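Local coordinates for hypothetical protein Atu2144 (Agrobacterium tumefaciens, PDB 2ODF), which is of unknown function but belongs to the N-formylglutamate amidohydrolase family and probably hydrolyses amide bonds, as its relatives do, at residues Gly170-Asn175 with Asp204-Thr209; Asn197-Pro202 with Met223-Asn228. All coordinates share one frame; numbering follows the deposited sequence.

Contact 1 (Gly170-Asn175 with Asp204-Thr209); sequences GILHDN and DGVTHT
D174 and T207 meet because two torsions bring OD2 of the first to OG1 of the second: CG of D174 lies anti to the backbone N (chi1 -160°), carrying the carboxylate off the chain, while OG1 of T207 sits between its own backbone N and carbonyl carbon (chi1 64°). The two side chains cross at about a right angle. Here the loop after strand 169-172 of the mixed sheet meets the turn before helix 208-213, in a fold consistent with the zinc-exopeptidase clan. T207 occupies the N-cap position of that helix, yet its hydroxyl does not cap it; instead T207 OG1 donates to D174 OD2 at 2.6 Å, and OD2 accepts on its anti lone pair, the one away from OD1. R211 of the same helix forms a salt bridge to D174 OD2, so this oxygen is gripped twice by the helix region. N175 N donates to D174 OD1 at 2.7 Å from that oxygen's anti side, tilted 23° out of the carboxylate plane; with T207 and R211 it helps limit the rotation. Nearby, H173 ND1 makes a nearly straight bond of 2.9 Å to D174 O, on a carbonyl lone pair and nearly in the imidazole plane. T207 CG2 approaches H173 O at 4.1 Å. Closer to the sheet, the contact is apolar: V206 also rests on M223 of the adjacent strand, and L172 CD2 meets V206 CG2 at 4.0 Å, one methyl against another.

Contact 2 (Asn197-Pro202 with Met223-Asn228); sequences NDPYGP and MIEIRN
E225 touches P199 and Y200 through different parts of its side chain, and the contact places a loop over the mixed sheet of a fold consistent with the zinc-exopeptidase clan. Strand 220-227 is separated from strand 194-196 by strand 169-172; segment 197-202, which follows the edge strand 194-196, lies over the intervening strand, where L172 packs on both N197 and E225. The nearest CA atoms, those of P199 and E225, remain 7.9 Å apart, which leaves side chains alone to close the distance.

The apolar part is aliphatic. P199 CD lies 4.2 Å from E225 CB, and the pyrrolidine crosses the stem of the glutamate obliquely; P199 CD is also 4.3 Å from E225 CG. A cis peptide bond precedes P199, giving the loop a sharp bend at this point. On its other contacts, P199 packs against R165.

The polar part is an edge approach. The E225 chain leaves the strand with CG anti to the carbonyl carbon (chi1 -83°) and then bends at chi2 (-79°), folding the carboxylate towards Y200. Neither the P199 contact nor the Y200 contact is a hydrogen bond. The ring is met at its edge and in its plane, a placement at van der Waals distance that is compatible with a weak electrostatic preference of the oxygen for the C-H rim; ring and carboxylate planes are turned 44° apart. At the far end of the ring, Y200 OH has a weak hydrogen bond to R165 NH1. The glutamate side chain also touches H154 and F156 of strand 149-156, so E225 faces the loop and the neighbouring strand together. The atom that reaches the tyrosine is E225 OE2, 3.8 Å from Y200 CD2.

The two contacts have centres about 8 Å apart and share one sheet: strands 169-172 and 220-227 are neighbours, linked by probable hydrogen bonds from L172 N to M223 O (2.8 Å) and G170 N to E225 O (2.9 Å). Both are partly buried, without a fully exposed residue in either interface. Contact 1 lies just past the end of strand 169-172, where helix 208-213 begins, and its main link is a side-chain hydrogen bond. Contact 2 rests on the adjacent strand and has no hydrogen bond, only aliphatic packing and a ring edge beside a carboxylate. M223, in the strand of contact 2, packs against V206 of contact 1, its SD closely abutting V206 O at 3.0 Å.

Contact 1 (Gly170-Asn175 with Asp204-Thr209)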
# COMPACT_ATOMS: atom_id res chain seq x y z
N GLY A 170 7.28 -26.39 11.82
CA GLY A 170 7.25 -25.27 12.75
C GLY A 170 5.83 -24.80 13.03
O GLY A 170 5.01 -24.68 12.11
N ILE A 171 5.56 -24.55 14.30
CA ILE A 171 4.30 -24.02 14.79
C ILE A 171 4.60 -22.56 15.19
O ILE A 171 5.21 -22.29 16.23
CB ILE A 171 3.72 -24.85 15.97
CG1 ILE A 171 3.54 -26.32 15.56
CG2 ILE A 171 2.39 -24.22 16.51
CD1 ILE A 171 2.52 -26.56 14.44
N LEU A 172 4.20 -21.63 14.34
CA LEU A 172 4.58 -20.23 14.51
C LEU A 172 3.41 -19.40 15.05
O LEU A 172 2.24 -19.64 14.74
CB LEU A 172 5.10 -19.65 13.21
CG LEU A 172 6.57 -19.91 12.90
CD1 LEU A 172 6.90 -21.39 12.91
CD2 LEU A 172 6.89 -19.31 11.57
N HIS A 173 3.74 -18.41 15.88
CA HIS A 173 2.71 -17.58 16.47
C HIS A 173 3.32 -16.27 16.89
O HIS A 173 4.53 -16.17 17.03
CB HIS A 173 2.05 -18.30 17.65
CG HIS A 173 2.98 -18.56 18.79
ND1 HIS A 173 3.24 -17.62 19.76
CD2 HIS A 173 3.71 -19.65 19.12
CE1 HIS A 173 4.10 -18.11 20.63
NE2 HIS A 173 4.39 -19.35 20.27
N ASP A 174 2.47 -15.27 17.07
CA ASP A 174 2.85 -13.95 17.58
C ASP A 174 2.37 -13.86 19.05
O ASP A 174 2.47 -14.86 19.80
CB ASP A 174 2.25 -12.87 16.66
CG ASP A 174 2.98 -11.53 16.79
OD1 ASP A 174 2.73 -10.80 17.78
OD2 ASP A 174 3.80 -11.22 15.91
N ASN A 175 1.80 -12.73 19.45
CA ASN A 175 1.46 -12.50 20.86
C ASN A 175 0.27 -13.30 21.38
O ASN A 175 -0.07 -13.23 22.58
CB ASN A 175 1.32 -10.98 21.15
CG ASN A 175 0.10 -10.31 20.45
OD1 ASN A 175 -0.94 -10.94 20.17
ND2 ASN A 175 0.24 -8.98 20.22
N ASP A 204 11.62 -12.60 13.25
CA ASP A 204 12.10 -12.54 11.86
C ASP A 204 11.19 -11.78 10.90
O ASP A 204 11.46 -11.70 9.70
CB ASP A 204 12.31 -13.97 11.36
CG ASP A 204 13.21 -14.77 12.27
OD1 ASP A 204 14.40 -14.40 12.40
OD2 ASP A 204 12.76 -15.76 12.89
N GLY A 205 10.11 -11.20 11.41
CA GLY A 205 9.16 -10.48 10.56
C GLY A 205 8.26 -11.41 9.75
O GLY A 205 7.67 -11.00 8.76
N VAL A 206 8.10 -12.66 10.18
CA VAL A 206 7.28 -13.58 9.39
C VAL A 206 5.84 -13.72 9.88
O VAL A 206 5.10 -14.51 9.32
CB VAL A 206 7.94 -14.98 9.33
CG1 VAL A 206 9.27 -14.90 8.62
CG2 VAL A 206 8.09 -15.59 10.74
N THR A 207 5.43 -12.96 10.91
CA THR A 207 4.04 -13.05 11.39
C THR A 207 3.17 -11.85 10.96
O THR A 207 2.15 -11.58 11.57
CB THR A 207 3.96 -13.23 12.91
OG1 THR A 207 4.51 -12.08 13.56
CG2 THR A 207 4.71 -14.49 13.32
N HIS A 208 3.54 -11.17 9.86
CA HIS A 208 2.77 -10.00 9.38
C HIS A 208 1.31 -10.30 9.17
O HIS A 208 0.43 -9.59 9.69
CB HIS A 208 3.40 -9.50 8.06
CG HIS A 208 2.78 -8.25 7.53
ND1 HIS A 208 2.57 -7.14 8.32
CD2 HIS A 208 2.31 -7.94 6.31
CE1 HIS A 208 2.02 -6.18 7.58
NE2 HIS A 208 1.87 -6.65 6.35
N THR A 209 1.00 -11.32 8.39
CA THR A 209 -0.38 -11.70 8.11
C THR A 209 -1.22 -11.96 9.39
O THR A 209 -2.39 -11.57 9.49
CB THR A 209 -0.40 -12.92 7.14
OG1 THR A 209 0.20 -12.51 5.88
CG2 THR A 209 -1.80 -13.43 6.94

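Contact 2 (Asn197-Pro202 with Met223-Asn228)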
# COMPACT_ATOMS: atom_id res chain seq x y z
N ASN A 197 8.03 -21.69 16.80
CA ASN A 197 8.73 -20.58 16.17
C ASN A 197 10.12 -20.96 15.69
O ASN A 197 11.11 -20.32 16.02
CB ASN A 197 8.79 -19.37 17.11
CG ASN A 197 7.44 -18.71 17.26
OD1 ASN A 197 7.02 -18.33 18.35
ND2 ASN A 197 6.74 -18.61 16.19
N ASP A 198 10.14 -21.99 14.85
CA ASP A 198 11.35 -22.55 14.31
C ASP A 198 10.90 -23.16 12.99
O ASP A 198 10.02 -24.01 13.01
CB ASP A 198 11.82 -23.64 15.28
CG ASP A 198 13.24 -24.11 15.04
OD1 ASP A 198 13.83 -23.86 13.97
OD2 ASP A 198 13.75 -24.79 15.95
N PRO A 199 11.53 -22.79 11.86
CA PRO A 199 12.79 -22.06 11.67
C PRO A 199 12.73 -20.55 11.75
O PRO A 199 13.77 -19.89 11.69
CB PRO A 199 13.21 -22.49 10.26
CG PRO A 199 11.92 -22.64 9.55
CD PRO A 199 10.94 -23.16 10.56
N TYR A 200 11.52 -20.00 11.84
CA TYR A 200 11.36 -18.58 11.98
C TYR A 200 10.30 -18.30 13.02
O TYR A 200 9.48 -19.16 13.32
CB TYR A 200 10.92 -17.96 10.64
CG TYR A 200 11.85 -18.22 9.48
CD1 TYR A 200 13.12 -17.64 9.43
CD2 TYR A 200 11.44 -19.01 8.41
CE1 TYR A 200 13.97 -17.88 8.34
CE2 TYR A 200 12.28 -19.25 7.33
CZ TYR A 200 13.54 -18.68 7.30
OH TYR A 200 14.36 -18.91 6.22
N GLY A 201 10.34 -17.09 13.57
CA GLY A 201 9.33 -16.61 14.51
C GLY A 201 9.05 -15.13 14.28
O GLY A 201 9.58 -14.52 13.33
N PRO A 202 8.20 -14.54 15.14
CA PRO A 202 7.85 -13.12 14.98
C PRO A 202 9.07 -12.19 15.00
O PRO A 202 9.04 -11.10 14.42
CB PRO A 202 6.89 -12.85 16.16
CG PRO A 202 7.04 -13.97 17.08
CD PRO A 202 7.51 -15.15 16.29
N MET A 223 0.60 -20.09 12.29
CA MET A 223 1.31 -20.16 11.03
C MET A 223 2.06 -21.47 11.05
O MET A 223 2.75 -21.77 12.00
CB MET A 223 2.25 -18.96 10.94
CG MET A 223 3.29 -18.95 9.83
SD MET A 223 4.21 -17.39 9.68
CE MET A 223 5.39 -17.96 8.55
N ILE A 224 1.85 -22.27 10.01
CA ILE A 224 2.43 -23.59 9.90
C ILE A 224 3.53 -23.58 8.83
O ILE A 224 3.30 -23.22 7.68
CB ILE A 224 1.34 -24.68 9.55
CG1 ILE A 224 0.29 -24.77 10.63
CG2 ILE A 224 1.96 -26.04 9.37
CD1 ILE A 224 -0.87 -25.55 10.26
N GLU A 225 4.72 -23.99 9.24
CA GLU A 225 5.87 -24.16 8.37
C GLU A 225 6.15 -25.66 8.19
O GLU A 225 6.22 -26.39 9.17
CB GLU A 225 7.08 -23.51 9.04
CG GLU A 225 7.19 -22.03 8.83
CD GLU A 225 7.73 -21.65 7.49
OE1 GLU A 225 7.72 -22.45 6.55
OE2 GLU A 225 8.15 -20.49 7.37
N ILE A 226 6.30 -26.09 6.94
CA ILE A 226 6.59 -27.48 6.60
C ILE A 226 7.88 -27.52 5.81
O ILE A 226 8.01 -26.84 4.78
CB ILE A 226 5.47 -28.05 5.76
CG1 ILE A 226 4.11 -27.85 6.44
CG2 ILE A 226 5.72 -29.53 5.41
CD1 ILE A 226 2.96 -27.97 5.47
N ARG A 227 8.85 -28.34 6.22
CA ARG A 227 10.09 -28.44 5.46
C ARG A 227 9.77 -29.02 4.07
O ARG A 227 9.08 -30.04 3.96
CB ARG A 227 11.14 -29.26 6.22
CG ARG A 227 12.57 -28.97 5.80
CD ARG A 227 13.55 -29.84 6.57
NE ARG A 227 13.36 -31.26 6.25
CZ ARG A 227 13.67 -32.29 7.04
NH1 ARG A 227 14.21 -32.11 8.23
NH2 ARG A 227 13.43 -33.52 6.61
N ASN A 228 10.26 -28.39 3.00
CA ASN A 228 9.60 -28.61 1.70
C ASN A 228 9.85 -30.00 1.09
O ASN A 228 9.06 -30.46 0.29
CB ASN A 228 9.84 -27.47 0.68
CG ASN A 228 11.24 -27.43 0.12
OD1 ASN A 228 11.83 -28.48 -0.16
ND2 ASN A 228 11.79 -26.19 -0.10